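Local structure of 16.4 kDa salivary peptide (Culex quinquefasciatus, 7KC8) at residues R30-W41 against R53-L61. The protein is a mosquito salivary protein of unknown function whose ricin-type beta-trefoil fold suggests that it may bind sugars. Numbering follows the deposited sequence.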
ATOM      1  N   ARG A  30       8.524  -9.111  -1.173  1.00 35.91           N
ATOM      2  CA  ARG A  30       8.731  -8.754   0.255  1.00 32.04           C
ATOM      3  C   ARG A  30       7.386  -8.773   0.981  1.00 30.67           C
ATOM      4  O   ARG A  30       6.500  -8.050   0.558  1.00 30.52           O
ATOM      5  CB  ARG A  30       9.395  -7.393   0.427  1.00 23.36           C
ATOM      6  CG  ARG A  30       9.686  -7.021   1.872  1.00 31.62           C
ATOM      7  CD  ARG A  30      10.515  -5.758   1.985  1.00 33.71           C
ATOM      8  NE  ARG A  30      11.681  -5.811   1.121  1.00 31.34           N
ATOM      9  CZ  ARG A  30      12.923  -6.004   1.539  1.00 39.29           C
ATOM     10  NH1 ARG A  30      13.178  -6.153   2.827  1.00 32.00           N
ATOM     11  NH2 ARG A  30      13.911  -6.038   0.667  1.00 39.71           N
ATOM     12  N   LYS A  31       7.304  -9.494   2.094  1.00 35.51           N
ATOM     13  CA  LYS A  31       6.052  -9.672   2.819  1.00 36.45           C
ATOM     14  C   LYS A  31       5.742  -8.464   3.694  1.00 30.13           C
ATOM     15  O   LYS A  31       6.639  -7.828   4.261  1.00 31.36           O
ATOM     16  CB  LYS A  31       6.103 -10.936   3.680  1.00 35.84           C
ATOM     17  N   LEU A  32       4.458  -8.150   3.800  1.00 31.03           N
ATOM     18  CA  LEU A  32       3.994  -7.010   4.572  1.00 30.81           C
ATOM     19  C   LEU A  32       3.092  -7.491   5.697  1.00 31.07           C
ATOM     20  O   LEU A  32       2.571  -8.612   5.670  1.00 31.73           O
ATOM     21  CB  LEU A  32       3.231  -6.007   3.686  1.00 30.08           C
ATOM     22  CG  LEU A  32       3.864  -5.614   2.348  1.00 25.07           C
ATOM     23  CD1 LEU A  32       2.936  -4.676   1.574  1.00 23.68           C
ATOM     24  CD2 LEU A  32       5.194  -4.959   2.589  1.00 23.19           C
ATOM     25  N   TYR A  33       2.907  -6.622   6.684  1.00 31.49           N
ATOM     26  CA  TYR A  33       1.958  -6.899   7.751  1.00 34.74           C
ATOM     27  C   TYR A  33       1.575  -5.582   8.401  1.00 26.14           C
ATOM     28  O   TYR A  33       2.313  -4.596   8.333  1.00 29.45           O
ATOM     29  CB  TYR A  33       2.529  -7.878   8.797  1.00 29.94           C
ATOM     30  CG  TYR A  33       3.760  -7.350   9.492  1.00 32.49           C
ATOM     31  CD1 TYR A  33       5.022  -7.532   8.930  1.00 33.74           C
ATOM     32  CD2 TYR A  33       3.667  -6.632  10.679  1.00 31.17           C
ATOM     33  CE1 TYR A  33       6.151  -7.042   9.539  1.00 31.95           C
ATOM     34  CE2 TYR A  33       4.808  -6.128  11.302  1.00 29.83           C
ATOM     35  CZ  TYR A  33       6.042  -6.342  10.720  1.00 28.99           C
ATOM     36  OH  TYR A  33       7.181  -5.864  11.306  1.00 30.26           O
ATOM     37  N   GLY A  34       0.410  -5.589   9.041  1.00 30.92           N
ATOM     38  CA  GLY A  34       0.015  -4.484   9.892  1.00 30.50           C
ATOM     39  C   GLY A  34       0.869  -4.449  11.144  1.00 33.26           C
ATOM     40  O   GLY A  34       0.848  -5.398  11.947  1.00 34.69           O
ATOM     41  N   GLY A  35       1.633  -3.374  11.319  1.00 34.52           N
ATOM     42  CA  GLY A  35       2.435  -3.184  12.508  1.00 32.57           C
ATOM     43  C   GLY A  35       2.244  -1.787  13.064  1.00 33.35           C
ATOM     44  O   GLY A  35       1.496  -0.974  12.514  1.00 35.96           O
ATOM     45  N   ASP A  36       2.961  -1.517  14.152  1.00 40.56           N
ATOM     46  CA  ASP A  36       2.813  -0.258  14.864  1.00 37.15           C
ATOM     47  C   ASP A  36       3.943   0.729  14.595  1.00 35.74           C
ATOM     48  O   ASP A  36       3.884   1.857  15.093  1.00 37.54           O
ATOM     49  CB  ASP A  36       2.680  -0.533  16.365  1.00 37.67           C
ATOM     50  CG  ASP A  36       1.464  -1.399  16.691  1.00 44.82           C
ATOM     51  OD1 ASP A  36       0.467  -1.318  15.953  1.00 44.64           O
ATOM     52  OD2 ASP A  36       1.495  -2.169  17.678  1.00 59.75           O
ATOM     53  N   GLU A  37       4.947   0.354  13.798  1.00 37.25           N
ATOM     54  CA  GLU A  37       6.035   1.274  13.470  1.00 42.03           C
ATOM     55  C   GLU A  37       5.665   2.158  12.283  1.00 35.04           C
ATOM     56  O   GLU A  37       4.990   1.723  11.349  1.00 32.76           O
ATOM     57  CB  GLU A  37       7.328   0.502  13.172  1.00 38.37           C
ATOM     58  N   LYS A  38       6.124   3.408  12.325  1.00 42.53           N
ATOM     59  CA  LYS A  38       5.783   4.416  11.316  1.00 37.65           C
ATOM     60  C   LYS A  38       6.621   4.239  10.048  1.00 36.34           C
ATOM     61  O   LYS A  38       7.407   5.100   9.652  1.00 44.09           O
ATOM     62  CB  LYS A  38       5.965   5.814  11.890  1.00 30.74           C
ATOM     63  CG  LYS A  38       4.912   6.228  12.907  1.00 42.63           C
ATOM     64  CD  LYS A  38       5.151   7.669  13.378  1.00 49.23           C
ATOM     65  CE  LYS A  38       3.882   8.321  13.946  1.00 47.35           C
ATOM     66  NZ  LYS A  38       4.153   9.749  14.359  1.00 56.06           N
ATOM     67  N   GLU A  39       6.419   3.131   9.358  1.00 36.41           N
ATOM     68  CA  GLU A  39       7.160   2.842   8.108  1.00 39.81           C
ATOM     69  C   GLU A  39       6.981   3.978   7.086  1.00 43.38           C
ATOM     70  O   GLU A  39       5.893   4.503   6.944  1.00 36.86           O
ATOM     71  CB  GLU A  39       6.725   1.488   7.564  1.00 34.55           C
ATOM     72  CG  GLU A  39       7.638   0.953   6.484  1.00 42.45           C
ATOM     73  CD  GLU A  39       9.105   0.871   6.850  1.00 47.75           C
ATOM     74  OE1 GLU A  39       9.834   1.805   6.518  1.00 48.75           O
ATOM     75  OE2 GLU A  39       9.493  -0.111   7.472  1.00 45.23           O
ATOM     76  N   GLU A  40       8.051   4.339   6.392  1.00 42.20           N
ATOM     77  CA  GLU A  40       7.965   5.430   5.394  1.00 34.76           C
ATOM     78  C   GLU A  40       7.784   4.842   3.990  1.00 33.22           C
ATOM     79  O   GLU A  40       8.493   3.917   3.650  1.00 31.15           O
ATOM     80  CB  GLU A  40       9.150   6.363   5.569  1.00 36.33           C
ATOM     81  CG  GLU A  40       9.101   7.061   6.901  1.00 43.02           C
ATOM     82  CD  GLU A  40      10.375   7.694   7.406  1.00 46.87           C
ATOM     83  OE1 GLU A  40      11.054   8.291   6.628  1.00 44.64           O
ATOM     84  OE2 GLU A  40      10.655   7.574   8.586  1.00 54.59           O
ATOM     85  N   TRP A  41       6.808   5.357   3.247  1.00 33.23           N
ATOM     86  CA  TRP A  41       6.497   4.900   1.901  1.00 29.99           C
ATOM     87  C   TRP A  41       6.510   6.082   0.949  1.00 25.84           C
ATOM     88  O   TRP A  41       6.420   7.236   1.365  1.00 32.38           O
ATOM     89  CB  TRP A  41       5.129   4.225   1.838  1.00 28.88           C
ATOM     90  CG  TRP A  41       5.052   2.976   2.616  1.00 29.98           C
ATOM     91  CD1 TRP A  41       4.814   2.854   3.962  1.00 30.73           C
ATOM     92  CD2 TRP A  41       5.209   1.652   2.114  1.00 23.29           C
ATOM     93  NE1 TRP A  41       4.819   1.532   4.321  1.00 26.59           N
ATOM     94  CE2 TRP A  41       5.057   0.771   3.206  1.00 24.75           C
ATOM     95  CE3 TRP A  41       5.470   1.122   0.848  1.00 26.18           C
ATOM     96  CZ2 TRP A  41       5.166  -0.607   3.071  1.00 23.36           C
ATOM     97  CZ3 TRP A  41       5.565  -0.260   0.712  1.00 28.49           C
ATOM     98  CH2 TRP A  41       5.406  -1.106   1.818  1.00 26.28           C
ATOM     99  N   ARG A  53       5.845   2.648  -3.204  1.00 24.10           N
ATOM    100  CA  ARG A  53       7.080   1.948  -2.890  1.00 28.00           C
ATOM    101  C   ARG A  53       7.554   2.386  -1.516  1.00 26.16           C
ATOM    102  O   ARG A  53       7.269   3.510  -1.086  1.00 26.90           O
ATOM    103  CB  ARG A  53       8.188   2.226  -3.919  1.00 28.87           C
ATOM    104  CG  ARG A  53       8.406   3.710  -4.162  1.00 35.29           C
ATOM    105  CD  ARG A  53       9.770   3.993  -4.739  1.00 30.28           C
ATOM    106  NE  ARG A  53      10.817   3.708  -3.776  1.00 28.17           N
ATOM    107  CZ  ARG A  53      12.110   3.891  -4.010  1.00 34.84           C
ATOM    108  NH1 ARG A  53      12.508   4.371  -5.175  1.00 34.39           N
ATOM    109  NH2 ARG A  53      13.009   3.595  -3.076  1.00 30.71           N
ATOM    110  N   PRO A  54       8.259   1.523  -0.798  1.00 26.45           N
ATOM    111  CA  PRO A  54       8.846   1.957   0.465  1.00 26.57           C
ATOM    112  C   PRO A  54       9.998   2.908   0.191  1.00 29.70           C
ATOM    113  O   PRO A  54      10.637   2.851  -0.862  1.00 27.65           O
ATOM    114  CB  PRO A  54       9.323   0.652   1.106  1.00 22.54           C
ATOM    115  CG  PRO A  54       9.567  -0.243  -0.028  1.00 26.10           C
ATOM    116  CD  PRO A  54       8.580   0.120  -1.098  1.00 24.39           C
ATOM    117  N   ARG A  55      10.252   3.789   1.161  1.00 27.56           N
ATOM    118  CA  ARG A  55      11.267   4.822   0.984  1.00 27.55           C
ATOM    119  C   ARG A  55      12.636   4.224   0.675  1.00 32.21           C
ATOM    120  O   ARG A  55      13.404   4.803  -0.103  1.00 34.16           O
ATOM    121  CB  ARG A  55      11.353   5.710   2.231  1.00 33.95           C
ATOM    122  CG  ARG A  55      12.300   6.913   2.071  1.00 33.50           C
ATOM    123  CD  ARG A  55      12.500   7.707   3.356  1.00 30.67           C
ATOM    124  NE  ARG A  55      13.044   6.899   4.444  1.00 38.92           N
ATOM    125  CZ  ARG A  55      14.333   6.623   4.605  1.00 38.56           C
ATOM    126  NH1 ARG A  55      15.222   7.080   3.742  1.00 42.26           N
ATOM    127  NH2 ARG A  55      14.738   5.881   5.623  1.00 44.74           N
ATOM    128  N   ILE A  56      12.958   3.062   1.251  1.00 26.45           N
ATOM    129  CA  ILE A  56      14.329   2.558   1.218  1.00 26.68           C
ATOM    130  C   ILE A  56      14.539   1.409   0.245  1.00 25.47           C
ATOM    131  O   ILE A  56      15.695   1.001   0.047  1.00 33.96           O
ATOM    132  CB  ILE A  56      14.827   2.157   2.625  1.00 32.78           C
ATOM    133  CG1 ILE A  56      14.085   0.933   3.170  1.00 31.66           C
ATOM    134  CG2 ILE A  56      14.723   3.325   3.594  1.00 23.20           C
ATOM    135  CD1 ILE A  56      14.842   0.277   4.300  1.00 25.89           C
ATOM    136  N   TYR A  57      13.492   0.883  -0.383  1.00 28.57           N
ATOM    137  CA  TYR A  57      13.665  -0.134  -1.415  1.00 30.56           C
ATOM    138  C   TYR A  57      12.912   0.272  -2.667  1.00 32.16           C
ATOM    139  O   TYR A  57      11.789   0.773  -2.590  1.00 30.86           O
ATOM    140  CB  TYR A  57      13.158  -1.513  -0.990  1.00 31.81           C
ATOM    141  CG  TYR A  57      13.661  -1.995   0.337  1.00 31.94           C
ATOM    142  CD1 TYR A  57      14.979  -2.394   0.501  1.00 29.88           C
ATOM    143  CD2 TYR A  57      12.804  -2.080   1.422  1.00 32.98           C
ATOM    144  CE1 TYR A  57      15.433  -2.851   1.726  1.00 31.36           C
ATOM    145  CE2 TYR A  57      13.245  -2.524   2.649  1.00 37.63           C
ATOM    146  CZ  TYR A  57      14.558  -2.916   2.799  1.00 37.84           C
ATOM    147  OH  TYR A  57      14.981  -3.355   4.030  1.00 41.15           O
ATOM    148  N   THR A  58      13.515   0.030  -3.824  1.00 34.80           N
ATOM    149  CA  THR A  58      12.806   0.273  -5.074  1.00 30.97           C
ATOM    150  C   THR A  58      12.005  -0.979  -5.442  1.00 34.38           C
ATOM    151  O   THR A  58      12.332  -1.730  -6.361  1.00 30.67           O
ATOM    152  CB  THR A  58      13.779   0.685  -6.165  1.00 33.25           C
ATOM    153  OG1 THR A  58      13.128   0.553  -7.431  1.00 51.08           O
ATOM    154  CG2 THR A  58      15.041  -0.175  -6.123  1.00 43.04           C
ATOM    155  N   GLU A  59      10.933  -1.204  -4.671  1.00 32.03           N
ATOM    156  CA  GLU A  59      10.039  -2.349  -4.847  1.00 28.96           C
ATOM    157  C   GLU A  59       8.598  -1.865  -4.789  1.00 30.35           C
ATOM    158  O   GLU A  59       8.190  -1.232  -3.809  1.00 24.67           O
ATOM    159  CB  GLU A  59      10.250  -3.414  -3.765  1.00 27.99           C
ATOM    160  CG  GLU A  59      11.699  -3.724  -3.444  1.00 35.06           C
ATOM    161  CD  GLU A  59      11.837  -4.569  -2.197  1.00 31.10           C
ATOM    162  OE1 GLU A  59      10.799  -4.917  -1.609  1.00 38.45           O
ATOM    163  OE2 GLU A  59      12.972  -4.881  -1.790  1.00 29.57           O
ATOM    164  N   TYR A  60       7.814  -2.186  -5.801  1.00 27.37           N
ATOM    165  CA  TYR A  60       6.507  -1.570  -5.932  1.00 30.95           C
ATOM    166  C   TYR A  60       5.421  -2.428  -5.308  1.00 28.98           C
ATOM    167  O   TYR A  60       5.319  -3.625  -5.603  1.00 31.71           O
ATOM    168  CB  TYR A  60       6.198  -1.270  -7.396  1.00 28.45           C
ATOM    169  CG  TYR A  60       6.878   0.004  -7.787  1.00 37.05           C
ATOM    170  CD1 TYR A  60       6.523   1.200  -7.176  1.00 29.53           C
ATOM    171  CD2 TYR A  60       7.913   0.017  -8.715  1.00 35.15           C
ATOM    172  CE1 TYR A  60       7.152   2.377  -7.497  1.00 34.54           C
ATOM    173  CE2 TYR A  60       8.551   1.203  -9.044  1.00 39.07           C
ATOM    174  CZ  TYR A  60       8.167   2.379  -8.432  1.00 37.59           C
ATOM    175  OH  TYR A  60       8.796   3.566  -8.751  1.00 37.78           O
ATOM    176  N   LEU A  61       4.623  -1.801  -4.445  1.00 25.09           N
ATOM    177  CA  LEU A  61       3.418  -2.413  -3.889  1.00 21.25           C
ATOM    178  C   LEU A  61       2.555  -3.003  -4.991  1.00 20.70           C
ATOM    179  O   LEU A  61       2.264  -2.340  -5.988  1.00 24.02           O
ATOM    180  CB  LEU A  61       2.612  -1.359  -3.119  1.00 23.94           C
ATOM    181  CG  LEU A  61       1.577  -1.876  -2.120  1.00 23.51           C
ATOM    182  CD1 LEU A  61       2.331  -2.470  -0.965  1.00 20.80           C
ATOM    183  CD2 LEU A  61       0.623  -0.782  -1.660  1.00 16.32           C
TER
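R30 meets E59 and Y57 at once with its flat, charged guanidinium. It grips the carboxylate side-on: R30 NE donates to E59 OE1 at 3.0 Å, and R30 NH2 reaches the syn lone pair of E59 OE2 at 2.9 Å. A bend at chi3 (-50°) turns the group edge-on to E59 and face-on to Y57 in a cation-pi stack, planes 12° apart. R30 NH1 is hydrogen-bonded to W22 O, and E59 OE1 to T76 OG1. W41 offers a broad apolar face to P54 CB, a CH-pi contact; its indole nitrogen bonds to I19 O. L32 CD2 lies at the W41 ring edge, in plane, while L32 CD1 meets L61 CD1 at 3.4 Å, tighter than usual for methyls. At the open end of the 40-46/49-54 hairpin, W41 and P54 form an antiparallel non-hydrogen-bonded pair, and R55 N to E40 O continues the pairing. Looser are the partly exposed side chains of E40 and R55, bridged at 3.3 Å (E40 OE1 to R55 NE); R55 NH1 bonds to L137 O. Within the beta-trefoil, the contact joins strand 29-35 and this hairpin to loop 55-59. Two N-H bonds and the tyrosine face hold the R30 guanidinium, whose positive charge probably keeps buried E59 ionised.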